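Local structure of (R)-specific secondary-alkylsulfatase (Pseudomonas sp., 4AXH) at residues K35-S38 / A39-A43; R620-L624 / P625-K629; K389-L393 / H394-A398. The protein hydrolyses secondary alkyl sulfates of (R) configuration with strict inversion to (S)-alcohols, using a pair of zinc ions in a metallo-beta-lactamase-type active site. One frame throughout, in Å; residues are numbered along the deposited sequence.

Contact 1 (K35-S38 / A39-A43); sequences KPAS and AITAA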
# COMPACT_ATOMS: atom_id res chain seq x y z
N LYS A 35 17.62 20.52 -26.60
CA LYS A 35 19.08 20.51 -26.51
C LYS A 35 19.66 19.12 -26.84
O LYS A 35 19.04 18.12 -26.48
CB LYS A 35 19.54 20.94 -25.11
CG LYS A 35 18.80 22.15 -24.57
CD LYS A 35 19.42 23.49 -24.98
CE LYS A 35 18.44 24.47 -25.58
NZ LYS A 35 17.36 24.83 -24.63
N PRO A 36 20.82 19.02 -27.54
CA PRO A 36 21.36 17.69 -27.84
C PRO A 36 22.09 17.08 -26.64
O PRO A 36 22.05 17.63 -25.52
CB PRO A 36 22.30 17.96 -29.03
CG PRO A 36 22.83 19.35 -28.77
CD PRO A 36 21.73 20.09 -28.03
N ALA A 37 22.76 15.93 -26.87
CA ALA A 37 23.49 15.24 -25.81
C ALA A 37 24.69 16.07 -25.37
O ALA A 37 25.48 16.56 -26.20
CB ALA A 37 23.96 13.87 -26.31
N SER A 38 24.82 16.26 -24.05
CA SER A 38 25.96 16.98 -23.50
C SER A 38 27.19 16.06 -23.59
O SER A 38 27.06 14.87 -23.92
CB SER A 38 25.67 17.44 -22.08
OG SER A 38 25.82 16.41 -21.12
N ALA A 39 28.39 16.61 -23.34
CA ALA A 39 29.63 15.83 -23.41
C ALA A 39 29.57 14.64 -22.44
O ALA A 39 29.97 13.52 -22.81
CB ALA A 39 30.80 16.73 -23.06
N ILE A 40 29.02 14.89 -21.25
CA ILE A 40 28.90 13.97 -20.13
C ILE A 40 27.90 12.85 -20.42
O ILE A 40 28.23 11.68 -20.22
CB ILE A 40 28.59 14.74 -18.82
CG1 ILE A 40 29.58 15.92 -18.61
CG2 ILE A 40 28.61 13.81 -17.61
CD1 ILE A 40 29.13 17.37 -19.32
N THR A 41 26.68 13.21 -20.89
CA THR A 41 25.58 12.32 -21.27
C THR A 41 26.08 11.37 -22.34
O THR A 41 25.94 10.16 -22.16
CB THR A 41 24.34 13.14 -21.68
OG1 THR A 41 23.71 13.68 -20.52
CG2 THR A 41 23.31 12.34 -22.48
N ALA A 42 26.68 11.90 -23.41
CA ALA A 42 27.20 11.08 -24.51
C ALA A 42 28.26 10.06 -24.03
O ALA A 42 28.24 8.91 -24.48
CB ALA A 42 27.74 11.97 -25.62
N ALA A 43 29.16 10.47 -23.12
CA ALA A 43 30.20 9.63 -22.52
C ALA A 43 29.56 8.53 -21.66
O ALA A 43 29.93 7.37 -21.79
CB ALA A 43 31.13 10.47 -21.67
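Ser38 and Ala42 tie the incoming loop to the first turn of helix 39-48, the amide N of Ala42 bonding to the carbonyl O of Ser38 over 3.0 Å. Ser38 is the N-cap, and its side chain adds the hallmark of that position. A chi1 of 79° sets OG between the backbone N and the carbonyl carbon, turned toward the open end of the helix, where it accepts a weak bond of 3.3 Å from the backbone N of Thr41. Beside the hydroxyl runs the side chain of Ile40, whose CD1 comes to 3.9 Å from Ser38 OG. One residue before the cap, the methyl of Ala37 lies alongside the first turn: Ala37 CB is 4.3 Å from Ala42 CB and 4.2 Å from Thr41 CG2. The pair bracketing the cap, Ala37 and Ala42, stands in the positions of a hydrophobic staple, here reduced to two methyls. The hydroxyls serve a second purpose, for Ser38 OG is also bonded to Tyr477 OH and Thr41 OG1 to Gln511. The N-cap thereby doubles as a docking point: Gln507, Tyr510 and Gln511 of helix 495-511 meet the capped end through hydrogen bonds and packing, Tyr477 reaches it from helix 477-490, and Ala37 and Ala42 rest on Asp99 of the loop before helix 103-111.

Contact 2 (R620-L624 / P625-K629); sequences RKLDL and PTAIK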
# COMPACT_ATOMS: atom_id res chain seq x y z
N ARG A 620 -24.66 12.66 -19.04
CA ARG A 620 -25.08 14.06 -19.21
C ARG A 620 -25.77 14.33 -20.55
O ARG A 620 -25.84 15.47 -21.01
CB ARG A 620 -23.99 15.08 -18.79
CG ARG A 620 -23.30 14.72 -17.47
CD ARG A 620 -22.99 15.88 -16.55
NE ARG A 620 -22.69 15.41 -15.19
CZ ARG A 620 -23.61 15.20 -14.24
NH1 ARG A 620 -24.89 15.45 -14.48
NH2 ARG A 620 -23.24 14.73 -13.05
N LYS A 621 -26.33 13.25 -21.15
CA LYS A 621 -27.11 13.29 -22.38
C LYS A 621 -28.55 13.71 -22.02
O LYS A 621 -29.11 14.60 -22.68
CB LYS A 621 -27.07 11.95 -23.14
CG LYS A 621 -26.24 12.07 -24.41
CD LYS A 621 -24.91 11.34 -24.31
CE LYS A 621 -23.63 12.18 -24.19
NZ LYS A 621 -23.77 13.41 -23.37
N LEU A 622 -29.10 13.12 -20.93
CA LEU A 622 -30.42 13.39 -20.34
C LEU A 622 -30.30 14.26 -19.08
O LEU A 622 -29.45 14.03 -18.22
CB LEU A 622 -31.18 12.08 -20.04
CG LEU A 622 -32.49 12.14 -19.24
CD1 LEU A 622 -33.64 12.69 -20.08
CD2 LEU A 622 -32.86 10.77 -18.74
N ASP A 623 -31.15 15.27 -19.00
CA ASP A 623 -31.23 16.27 -17.94
C ASP A 623 -32.19 15.80 -16.84
O ASP A 623 -33.10 15.01 -17.12
CB ASP A 623 -31.71 17.58 -18.61
CG ASP A 623 -32.05 18.75 -17.71
OD1 ASP A 623 -31.23 19.08 -16.82
OD2 ASP A 623 -33.10 19.39 -17.94
N LEU A 624 -31.99 16.26 -15.59
CA LEU A 624 -32.85 15.91 -14.45
C LEU A 624 -34.33 16.36 -14.62
O LEU A 624 -35.17 15.46 -14.69
CB LEU A 624 -32.26 16.37 -13.09
CG LEU A 624 -32.12 15.33 -11.98
CD1 LEU A 624 -31.46 15.92 -10.74
CD2 LEU A 624 -33.47 14.72 -11.63
N PRO A 625 -34.70 17.68 -14.74
CA PRO A 625 -36.13 18.01 -14.91
C PRO A 625 -36.77 17.47 -16.20
O PRO A 625 -37.96 17.14 -16.18
CB PRO A 625 -36.16 19.54 -14.82
CG PRO A 625 -34.79 19.97 -15.14
CD PRO A 625 -33.87 18.90 -14.67
N THR A 626 -35.97 17.31 -17.28
CA THR A 626 -36.38 16.72 -18.56
C THR A 626 -36.85 15.27 -18.32
O THR A 626 -37.87 14.86 -18.87
CB THR A 626 -35.20 16.80 -19.55
OG1 THR A 626 -34.86 18.17 -19.76
CG2 THR A 626 -35.49 16.12 -20.88
N ALA A 627 -36.10 14.53 -17.47
CA ALA A 627 -36.38 13.14 -17.08
C ALA A 627 -37.62 13.05 -16.20
O ALA A 627 -38.40 12.11 -16.37
CB ALA A 627 -35.19 12.56 -16.35
N ILE A 628 -37.79 14.01 -15.24
CA ILE A 628 -38.94 14.11 -14.34
C ILE A 628 -40.22 14.22 -15.16
O ILE A 628 -41.16 13.46 -14.94
CB ILE A 628 -38.84 15.29 -13.32
CG1 ILE A 628 -37.51 15.31 -12.51
CG2 ILE A 628 -40.07 15.37 -12.40
CD1 ILE A 628 -37.21 14.12 -11.66
N LYS A 629 -40.24 15.18 -16.12
CA LYS A 629 -41.40 15.42 -16.99
C LYS A 629 -41.69 14.23 -17.91
O LYS A 629 -42.83 13.79 -17.97
CB LYS A 629 -41.36 16.79 -17.70
CG LYS A 629 -40.32 16.95 -18.81
CD LYS A 629 -40.49 18.28 -19.53
CE LYS A 629 -39.66 18.36 -20.79
NZ LYS A 629 -40.42 17.94 -22.00
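Leu622 and Ala627 meet on the two sides of an N-cap, the forked end of the leucine settling against the first turn of helix 624-630. With CG anti to the backbone N (chi1 172°), the fork spreads over two small projections: Leu622 CD2 lies 3.8 Å from Ala627 CB, while Leu622 CD1 is 4.0 Å from Thr626 CG2. This is the hydrophobic staple, in which the residue before the N-cap (N') packs on the fourth residue after the cap (N4). Leu622 also touches Gln616 and Ile617 of helix 611-618, so that its bulk fits between two helices.

The N-cap itself, Asp623, faces a different surface. Its carboxylate crosses the Thr626 side chain at about a right angle and takes the proton of Thr626 OG1 on the anti lone pair of Asp623 OD2, over 2.8 Å. The ring of Pro625 lies across the same carboxylate, with Pro625 CG on the side of Asp623 OD2 and Pro625 CD nearer the other oxygen. Further round, Leu624 forms another ridge: its CD2 comes to 3.8 Å from Ile628 CD1, and the Leu624 side chain also touches Leu642 and Phe646 of helix 640-646.

Backbone bonds hold these shapes in register. Ala627 N reaches Asp623 O over 3.1 Å, and Ile628 N reaches Leu624 O over 3.0 Å. Chemically, the cap pairs apolar packing on one flank with an acidic side chain on the other; a carboxylate held at a helix N terminus is probably favoured by the helix dipole, and the hydroxyl of Thr626 gives Asp623 OD2 a hydrogen-bond donor.

Contact 3 (K389-L393 / H394-A398); sequences KGLTL and HEIAA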
# COMPACT_ATOMS: atom_id res chain seq x y z
N LYS A 389 17.21 -3.40 9.21
CA LYS A 389 18.54 -2.88 9.55
C LYS A 389 18.45 -1.36 9.80
O LYS A 389 19.45 -0.72 10.15
CB LYS A 389 19.55 -3.18 8.42
CG LYS A 389 20.10 -4.61 8.43
CD LYS A 389 21.07 -4.84 7.29
CE LYS A 389 21.50 -6.28 7.18
NZ LYS A 389 21.99 -6.60 5.82
N GLY A 390 17.26 -0.80 9.58
CA GLY A 390 16.98 0.60 9.80
C GLY A 390 17.09 1.53 8.63
O GLY A 390 17.08 2.75 8.81
N LEU A 391 17.22 0.97 7.42
CA LEU A 391 17.30 1.79 6.20
C LEU A 391 15.92 2.33 5.82
O LEU A 391 14.90 1.66 6.05
CB LEU A 391 17.93 1.01 5.03
CG LEU A 391 19.46 1.15 4.86
CD1 LEU A 391 20.20 0.13 5.71
CD2 LEU A 391 19.85 0.95 3.44
N THR A 392 15.89 3.56 5.30
CA THR A 392 14.67 4.24 4.87
C THR A 392 14.52 4.15 3.34
O THR A 392 15.51 4.00 2.64
CB THR A 392 14.58 5.67 5.47
OG1 THR A 392 15.71 6.45 5.10
CG2 THR A 392 14.48 5.64 6.98
N LEU A 393 13.29 4.23 2.83
CA LEU A 393 12.96 4.08 1.41
C LEU A 393 13.99 4.54 0.40
O LEU A 393 14.32 3.77 -0.51
CB LEU A 393 11.55 4.59 1.07
CG LEU A 393 11.30 6.08 0.85
CD1 LEU A 393 10.10 6.27 -0.06
CD2 LEU A 393 11.12 6.83 2.15
N HIS A 394 14.53 5.77 0.56
CA HIS A 394 15.51 6.34 -0.36
C HIS A 394 16.90 5.82 -0.15
O HIS A 394 17.66 5.74 -1.12
CB HIS A 394 15.48 7.86 -0.34
CG HIS A 394 14.14 8.39 -0.69
ND1 HIS A 394 13.57 8.13 -1.91
CD2 HIS A 394 13.28 9.13 0.05
CE1 HIS A 394 12.37 8.69 -1.87
NE2 HIS A 394 12.17 9.32 -0.72
N GLU A 395 17.24 5.50 1.12
CA GLU A 395 18.51 4.92 1.56
C GLU A 395 18.61 3.55 0.88
O GLU A 395 19.65 3.26 0.29
CB GLU A 395 18.52 4.74 3.09
CG GLU A 395 19.64 5.45 3.82
CD GLU A 395 19.24 5.97 5.20
OE1 GLU A 395 18.74 5.16 6.02
OE2 GLU A 395 19.42 7.18 5.45
N ILE A 396 17.52 2.74 0.91
CA ILE A 396 17.50 1.43 0.25
C ILE A 396 17.61 1.52 -1.28
O ILE A 396 18.35 0.72 -1.89
CB ILE A 396 16.53 0.36 0.80
CG1 ILE A 396 15.62 -0.15 -0.27
CG2 ILE A 396 15.77 0.75 2.10
CD1 ILE A 396 14.52 -1.01 0.20
N ALA A 397 16.97 2.53 -1.92
CA ALA A 397 17.10 2.72 -3.37
C ALA A 397 18.57 3.01 -3.76
O ALA A 397 19.04 2.52 -4.78
CB ALA A 397 16.18 3.83 -3.82
N ALA A 398 19.30 3.78 -2.94
CA ALA A 398 20.72 4.12 -3.18
C ALA A 398 21.67 2.94 -2.87
O ALA A 398 22.70 2.78 -3.52
CB ALA A 398 21.12 5.32 -2.34
O HOH W 1 15.00 7.62 2.78
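Leu393 and His394 lie side by side and point the same way, and the leucine covers one face of the imidazole. Leu393 CG stands 3.7 Å from the ring centroid and 12° off its normal, a CH-pi contact almost over the centre. A chi1 of 82° puts CG between the backbone N and the carbonyl carbon, which lets the branch point lie over the His394 ring. The side chain of Leu393 is about 9 Å from that of the sulfate-binding Leu320.

Glu395 points off at roughly a right angle to the His394 side chain. Its chain, bent at chi2, carries the carboxylate to the backbone N of Thr392, from which Glu395 OE1 accepts a weak bond of 3.3 Å; the Glu395 and Thr392 side chains cross obliquely. This return bond recalls the glutamate half of a capping box. Thr392 OG1 meets a water at 2.7 Å, and that water also accepts from His394 N at 2.9 Å, so one water bridges the threonine hydroxyl to a first-turn amide. Leu391 CB packs on Ile396 CG2 at 3.6 Å, as in a hydrophobic staple, while Ile396 N is bonded to Thr392 O over 2.9 Å.

Gly390, with positive phi, is the first residue to leave helix 362-388, in a Schellman motif, and Leu391 and Ile396 lean back on that helix at Leu386. Leu393, Ile396 and Ala397 pack on helix 420-431 through Tyr428, Leu424 and Arg425, whose NH1 has a weak hydrogen bond with His394 ND1, while Pro444 and Pro447 of the second subunit meet His394 and Glu395, placing this helix start at the dimer interface.

From the N terminus, contact 1 comes first, then contact 3, then contact 2. Each spans only adjoining residues, so none closes a long loop, and the three follow in series without nesting or crossing. All are helix starts: contact 1 sets the start of the N-terminal helix 39-48 beside helix 495-511, contact 3 makes the turn between helices 362-388 and 393-400 beside the second subunit, and contact 2 joins helix 611-618 to helix 624-630 in the C-terminal region. Contacts 1 and 3 have centres 31 Å apart, whereas contact 2 lies across the chain's centre from both, its own centre 60 Å from that of contact 1.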